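P-47 protein (Clostridium botulinum E1 str. 'BoNT E Beluga', PDB 5WIX) is of unknown function but adopts a TULIP-domain fold resembling that of bactericidal/permeability-increasing protein, which would be consistent with binding lipids. Local coordinates at residues Tyr286-Ala291 against Tyr295-Asn300; Thr94-Ser99 against Leu146-Glu151. All coordinates share one frame; numbering follows the deposited sequence.

Contact 1 of 2, residues Tyr286-Ala291 against Tyr295-Asn300; sequences YGIKVA and YYPEIN
Tyr295, the residue most covered in this contact, meets segment 286-291 with both its backbone and one edge of its ring. Opposite it stands Ile288, and the two form an antiparallel hydrogen-bonded pair with CA atoms 5.1 Å apart. Ile288 N gives its hydrogen to Tyr295 O at 2.8 Å, in the carbonyl plane. The return bond, from Tyr295 N to Ile288 O, is equally long and nearly straight at the hydrogen (171°), yet the donor rides above the carbonyl plane. The first torsion of Tyr295 (chi1 -55°) places the ring beside its own backbone N, the atom engaged with Ile288, and together with chi2 (-102°) it turns the CD2-CE2 edge to the partner strand. Ile288 O and Val290 O both lie at that edge and in the ring plane, with Val290 O 3.5 Å from Tyr295 CE2. Val290 CB approaches Tyr295 CE2 to 3.7 Å, the two side chains crossing at about a right angle.

The hairpin of strands 288-290 and 293-307 belongs to the TULIP-like fold, in which a strongly curved antiparallel sheet wraps a long helix. Here that helix is 370-390: Ile288 reaches Ser383 and Tyr295 reaches Val379, so the paired residues share the helix-facing side of the sheet. On this side Ile288 also sends CD1 across to Pro297 CG, 4.1 Å away.

A different kind of contact occupies the start of segment 286-291. Gly287 CA sits over one face of the Tyr296 ring, 3.8 Å from its centroid and displaced toward the rim, in a CH-pi contact. The same CA makes a CA-H...O contact with Tyr295 O, so this carbonyl receives both it and the amide of Ile288.

Contact 2 of 2, residues Thr94-Ser99 against Leu146-Glu151; sequences TTVDLS and LYEEDE
Glu148 reaches across to Val96 and Leu98 with its carboxylate, and the side-chain meeting of the two segments rests on these loose approaches of oxygen to methyl. Glu148 OE2 is the oxygen that touches Val96, coming to 3.9 Å from Val96 CG1. Glu148 OE1 lies more loosely near Leu98, 4.3 Å from Leu98 CD2. Val96 directs its CB at the loop and holds CG1 anti to its backbone N (chi1 179°), which presents that methyl to the acid. Leu98 leaves its backbone in another direction, and only the end of its side chain closes in. Glu148 likewise depends on its outer atoms: with the chain bent at chi2 (-74°), the carboxylate is the part that reaches segment 94-99.

Hydrogen bonding between the two segments is absent. Within segment 146-151, Glu149 N makes a weak bond, 3.4 Å long, to Glu148 OE2, the oxygen that also touches Val96. The acid thus turns back on the backbone that follows it, and this may help to keep its rotation.

The backbones themselves stay well apart. The nearest CA atoms, those of Val96 and Glu148, are separated by 8.8 Å, too far for strand pairing, and the total buried surface is a modest 82 Å².

Main-chain pairing of segment 94-99 runs instead to strand 87-91, where Val96 pairs through the backbone with Phe89, a residue that the side chains of Val96 and Leu98 both touch. The loop between strand 138-140 and helix 153-159 therefore lies lightly against the beta hairpin of strands 87-91 and 94-96, which is part of a curled antiparallel sheet of the TULIP-like fold.

How the contacts relate
Contacts 1 and 2 lie far out on opposite sides of the centre of an elongated chain, 40 Å and 46 Å from it respectively. Their own centres are 85 Å apart and their nearest atoms about 71 Å apart, so neither can influence the other by touch. Along the sequence they come in series, contact 2 closing before contact 1 opens, and they belong to two separate curled antiparallel sheets. Their closures differ in scale too: contact 1 joins neighbouring strands of a hairpin, whereas contact 2 brings together segments separated by 46 intervening residues. No active site or ligand pocket is established for this protein, so neither contact can be assigned to one.

Contact 1 of 2, residues Tyr286-Ala291 against Tyr295-Asn300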
loop_
_atom_site.group_PDB
_atom_site.type_symbol
_atom_site.label_atom_id
_atom_site.label_comp_id
_atom_site.label_asym_id
_atom_site.label_seq_id
_atom_site.Cartn_x
_atom_site.Cartn_y
_atom_site.Cartn_z
ATOM N N TYR A 286 -10.896 -25.184 -22.084
ATOM C CA TYR A 286 -10.088 -26.260 -22.625
ATOM C C TYR A 286 -10.907 -27.555 -22.753
ATOM O O TYR A 286 -11.995 -27.671 -22.201
ATOM C CB TYR A 286 -8.843 -26.469 -21.758
ATOM C CG TYR A 286 -9.106 -26.959 -20.355
ATOM C CD1 TYR A 286 -9.212 -28.315 -20.084
ATOM C CD2 TYR A 286 -9.224 -26.063 -19.290
ATOM C CE1 TYR A 286 -9.438 -28.774 -18.794
ATOM C CE2 TYR A 286 -9.447 -26.513 -17.990
ATOM C CZ TYR A 286 -9.550 -27.866 -17.746
ATOM O OH TYR A 286 -9.783 -28.336 -16.468
ATOM N N GLY A 287 -10.382 -28.530 -23.487
ATOM C CA GLY A 287 -11.147 -29.730 -23.752
ATOM C C GLY A 287 -11.266 -30.721 -22.592
ATOM O O GLY A 287 -10.248 -31.133 -22.017
ATOM N N ILE A 288 -12.507 -31.131 -22.290
ATOM C CA ILE A 288 -12.823 -32.173 -21.296
ATOM C C ILE A 288 -13.311 -33.478 -21.928
ATOM O O ILE A 288 -14.309 -33.460 -22.641
ATOM C CB ILE A 288 -13.949 -31.729 -20.337
ATOM C CG1 ILE A 288 -13.602 -30.408 -19.653
ATOM C CG2 ILE A 288 -14.228 -32.800 -19.303
ATOM C CD1 ILE A 288 -14.849 -29.649 -19.225
ATOM N N LYS A 289 -12.656 -34.602 -21.631
ATOM C CA LYS A 289 -13.057 -35.897 -22.203
ATOM C C LYS A 289 -14.059 -36.668 -21.361
ATOM O O LYS A 289 -13.764 -37.141 -20.262
ATOM C CB LYS A 289 -11.854 -36.797 -22.437
ATOM C CG LYS A 289 -12.217 -38.141 -23.015
ATOM C CD LYS A 289 -10.974 -38.818 -23.588
ATOM C CE LYS A 289 -11.061 -40.334 -23.530
ATOM N NZ LYS A 289 -9.730 -40.891 -23.894
ATOM N N VAL A 290 -15.249 -36.817 -21.917
ATOM C CA VAL A 290 -16.328 -37.541 -21.274
ATOM C C VAL A 290 -16.701 -38.739 -22.118
ATOM O O VAL A 290 -17.156 -38.575 -23.256
ATOM C CB VAL A 290 -17.542 -36.666 -21.109
ATOM C CG1 VAL A 290 -18.618 -37.409 -20.324
ATOM C CG2 VAL A 290 -17.138 -35.379 -20.446
ATOM N N ALA A 291 -16.546 -39.927 -21.541
ATOM C CA ALA A 291 -16.610 -41.172 -22.298
ATOM C C ALA A 291 -15.578 -41.044 -23.384
ATOM O O ALA A 291 -14.429 -40.699 -23.093
ATOM C CB ALA A 291 -17.996 -41.429 -22.876
ATOM N N TYR A 295 -15.136 -32.565 -25.139
ATOM C CA TYR A 295 -16.061 -31.441 -25.223
ATOM C C TYR A 295 -15.335 -30.139 -24.854
ATOM O O TYR A 295 -14.334 -30.166 -24.136
ATOM C CB TYR A 295 -17.284 -31.692 -24.347
ATOM C CG TYR A 295 -17.996 -33.001 -24.677
ATOM C CD1 TYR A 295 -19.170 -33.012 -25.424
ATOM C CD2 TYR A 295 -17.489 -34.227 -24.229
ATOM C CE1 TYR A 295 -19.817 -34.211 -25.721
ATOM C CE2 TYR A 295 -18.123 -35.420 -24.514
ATOM C CZ TYR A 295 -19.288 -35.416 -25.265
ATOM O OH TYR A 295 -19.907 -36.622 -25.549
ATOM N N TYR A 296 -15.820 -29.015 -25.384
ATOM C CA TYR A 296 -15.124 -27.730 -25.309
ATOM C C TYR A 296 -16.081 -26.620 -24.953
ATOM O O TYR A 296 -16.465 -25.821 -25.814
ATOM C CB TYR A 296 -14.455 -27.379 -26.635
ATOM C CG TYR A 296 -13.268 -28.226 -27.003
ATOM C CD1 TYR A 296 -11.982 -27.761 -26.801
ATOM C CD2 TYR A 296 -13.431 -29.489 -27.562
ATOM C CE1 TYR A 296 -10.886 -28.525 -27.141
ATOM C CE2 TYR A 296 -12.332 -30.274 -27.912
ATOM C CZ TYR A 296 -11.059 -29.783 -27.699
ATOM O OH TYR A 296 -9.954 -30.544 -28.035
ATOM N N PRO A 297 -16.451 -26.540 -23.666
ATOM C CA PRO A 297 -17.526 -25.622 -23.272
ATOM C C PRO A 297 -17.079 -24.190 -23.417
ATOM O O PRO A 297 -15.875 -23.953 -23.493
ATOM C CB PRO A 297 -17.779 -25.986 -21.818
ATOM C CG PRO A 297 -16.445 -26.460 -21.340
ATOM C CD PRO A 297 -15.803 -27.168 -22.501
ATOM N N GLU A 298 -18.021 -23.254 -23.480
ATOM C CA GLU A 298 -17.655 -21.844 -23.520
ATOM C C GLU A 298 -18.510 -21.022 -22.571
ATOM O O GLU A 298 -19.745 -21.042 -22.643
ATOM C CB GLU A 298 -17.756 -21.294 -24.943
ATOM C CG GLU A 298 -19.095 -21.499 -25.585
ATOM C CD GLU A 298 -19.043 -21.356 -27.094
ATOM O OE1 GLU A 298 -19.395 -20.252 -27.568
ATOM O OE2 GLU A 298 -18.662 -22.335 -27.797
ATOM N N ILE A 299 -17.838 -20.300 -21.678
ATOM C CA ILE A 299 -18.505 -19.352 -20.804
ATOM C C ILE A 299 -18.749 -18.045 -21.557
ATOM O O ILE A 299 -17.826 -17.483 -22.154
ATOM C CB ILE A 299 -17.680 -19.073 -19.534
ATOM C CG1 ILE A 299 -17.411 -20.370 -18.766
ATOM C CG2 ILE A 299 -18.450 -18.137 -18.644
ATOM C CD1 ILE A 299 -15.953 -20.596 -18.395
ATOM N N ASN A 300 -19.983 -17.555 -21.516
ATOM C CA ASN A 300 -20.365 -16.402 -22.325
ATOM C C ASN A 300 -20.366 -15.051 -21.620
ATOM O O ASN A 300 -20.074 -14.032 -22.254
ATOM C CB ASN A 300 -21.738 -16.644 -22.924
ATOM C CG ASN A 300 -21.666 -17.468 -24.168
ATOM O OD1 ASN A 300 -20.788 -17.255 -25.008
ATOM N ND2 ASN A 300 -22.568 -18.435 -24.292
#

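Contact 2 of 2, residues Thr94-Ser99 against Leu146-Glu151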
loop_
_atom_site.group_PDB
_atom_site.type_symbol
_atom_site.label_atom_id
_atom_site.label_comp_id
_atom_site.label_asym_id
_atom_site.label_seq_id
_atom_site.Cartn_x
_atom_site.Cartn_y
_atom_site.Cartn_z
ATOM N N THR A 94 23.905 39.047 27.459
ATOM C CA THR A 94 23.191 38.089 28.293
ATOM C C THR A 94 23.561 36.683 27.865
ATOM O O THR A 94 23.491 36.361 26.694
ATOM C CB THR A 94 21.668 38.271 28.203
ATOM O OG1 THR A 94 21.275 39.416 28.968
ATOM C CG2 THR A 94 20.944 37.036 28.723
ATOM N N THR A 95 23.951 35.852 28.822
ATOM C CA THR A 95 24.432 34.510 28.525
ATOM C C THR A 95 23.499 33.421 29.059
ATOM O O THR A 95 23.086 33.463 30.219
ATOM C CB THR A 95 25.827 34.290 29.121
ATOM O OG1 THR A 95 26.681 35.392 28.778
ATOM C CG2 THR A 95 26.421 32.976 28.619
ATOM N N VAL A 96 23.174 32.449 28.211
ATOM C CA VAL A 96 22.353 31.301 28.601
ATOM C C VAL A 96 22.846 30.017 27.945
ATOM O O VAL A 96 22.850 29.916 26.722
ATOM C CB VAL A 96 20.874 31.479 28.204
ATOM C CG1 VAL A 96 20.081 30.245 28.622
ATOM C CG2 VAL A 96 20.273 32.757 28.802
ATOM N N ASP A 97 23.253 29.028 28.732
ATOM C CA ASP A 97 23.737 27.789 28.127
ATOM C C ASP A 97 22.587 26.831 27.930
ATOM O O ASP A 97 21.826 26.559 28.859
ATOM C CB ASP A 97 24.836 27.135 28.963
ATOM C CG ASP A 97 26.114 27.952 28.977
ATOM O OD1 ASP A 97 26.186 28.960 28.238
ATOM O OD2 ASP A 97 27.048 27.591 29.722
ATOM N N LEU A 98 22.478 26.322 26.708
ATOM C CA LEU A 98 21.346 25.507 26.287
ATOM C C LEU A 98 21.489 24.028 26.655
ATOM O O LEU A 98 20.710 23.198 26.186
ATOM C CB LEU A 98 21.137 25.648 24.775
ATOM C CG LEU A 98 20.916 27.087 24.304
ATOM C CD1 LEU A 98 20.470 27.164 22.835
ATOM C CD2 LEU A 98 19.913 27.776 25.211
ATOM N N SER A 99 22.472 23.707 27.496
ATOM C CA SER A 99 22.641 22.345 28.006
ATOM C C SER A 99 21.368 21.868 28.718
ATOM O O SER A 99 21.019 22.365 29.789
ATOM C CB SER A 99 23.839 22.258 28.965
ATOM O OG SER A 99 25.027 22.791 28.398
ATOM N N LEU A 146 12.965 22.328 31.546
ATOM C CA LEU A 146 12.086 23.402 31.987
ATOM C C LEU A 146 13.022 24.397 32.681
ATOM O O LEU A 146 12.637 25.207 33.545
ATOM C CB LEU A 146 10.981 22.877 32.920
ATOM C CG LEU A 146 9.793 23.780 33.298
ATOM C CD1 LEU A 146 8.726 23.815 32.193
ATOM C CD2 LEU A 146 9.190 23.368 34.653
ATOM N N TYR A 147 14.283 24.301 32.269
ATOM C CA TYR A 147 15.377 24.997 32.916
ATOM C C TYR A 147 15.516 26.412 32.386
ATOM O O TYR A 147 16.582 27.023 32.502
ATOM C CB TYR A 147 16.688 24.222 32.719
ATOM N N GLU A 148 14.438 26.944 31.819
ATOM C CA GLU A 148 14.510 28.262 31.199
ATOM C C GLU A 148 13.926 29.412 32.017
ATOM O O GLU A 148 13.375 29.219 33.106
ATOM C CB GLU A 148 13.827 28.235 29.836
ATOM C CG GLU A 148 14.719 27.719 28.717
ATOM C CD GLU A 148 15.786 28.721 28.290
ATOM O OE1 GLU A 148 16.124 28.744 27.087
ATOM O OE2 GLU A 148 16.292 29.482 29.143
ATOM N N GLU A 149 14.040 30.604 31.451
ATOM C CA GLU A 149 13.397 31.786 31.978
ATOM C C GLU A 149 12.282 32.084 30.997
ATOM O O GLU A 149 12.353 31.688 29.833
ATOM C CB GLU A 149 14.379 32.954 32.043
ATOM C CG GLU A 149 15.529 32.745 33.016
ATOM C CD GLU A 149 15.054 32.490 34.432
ATOM O OE1 GLU A 149 14.085 33.150 34.864
ATOM O OE2 GLU A 149 15.649 31.631 35.115
ATOM N N ASP A 150 11.249 32.777 31.453
ATOM C CA ASP A 150 10.113 33.050 30.594
ATOM C C ASP A 150 10.634 33.843 29.409
ATOM O O ASP A 150 10.185 33.662 28.277
ATOM C CB ASP A 150 9.050 33.851 31.344
ATOM C CG ASP A 150 7.786 33.051 31.595
ATOM O OD1 ASP A 150 7.649 31.957 31.010
ATOM O OD2 ASP A 150 6.932 33.517 32.378
ATOM N N GLU A 151 11.585 34.727 29.682
ATOM C CA GLU A 151 12.143 35.598 28.654
ATOM C C GLU A 151 12.911 34.739 27.615
ATOM O O GLU A 151 14.153 34.693 27.623
ATOM C CB GLU A 151 13.035 36.648 29.279
ATOM C CG GLU A 151 12.336 37.493 30.370
ATOM C CD GLU A 151 12.101 36.743 31.693
ATOM O OE1 GLU A 151 12.699 35.665 31.878
ATOM O OE2 GLU A 151 11.313 37.218 32.543
#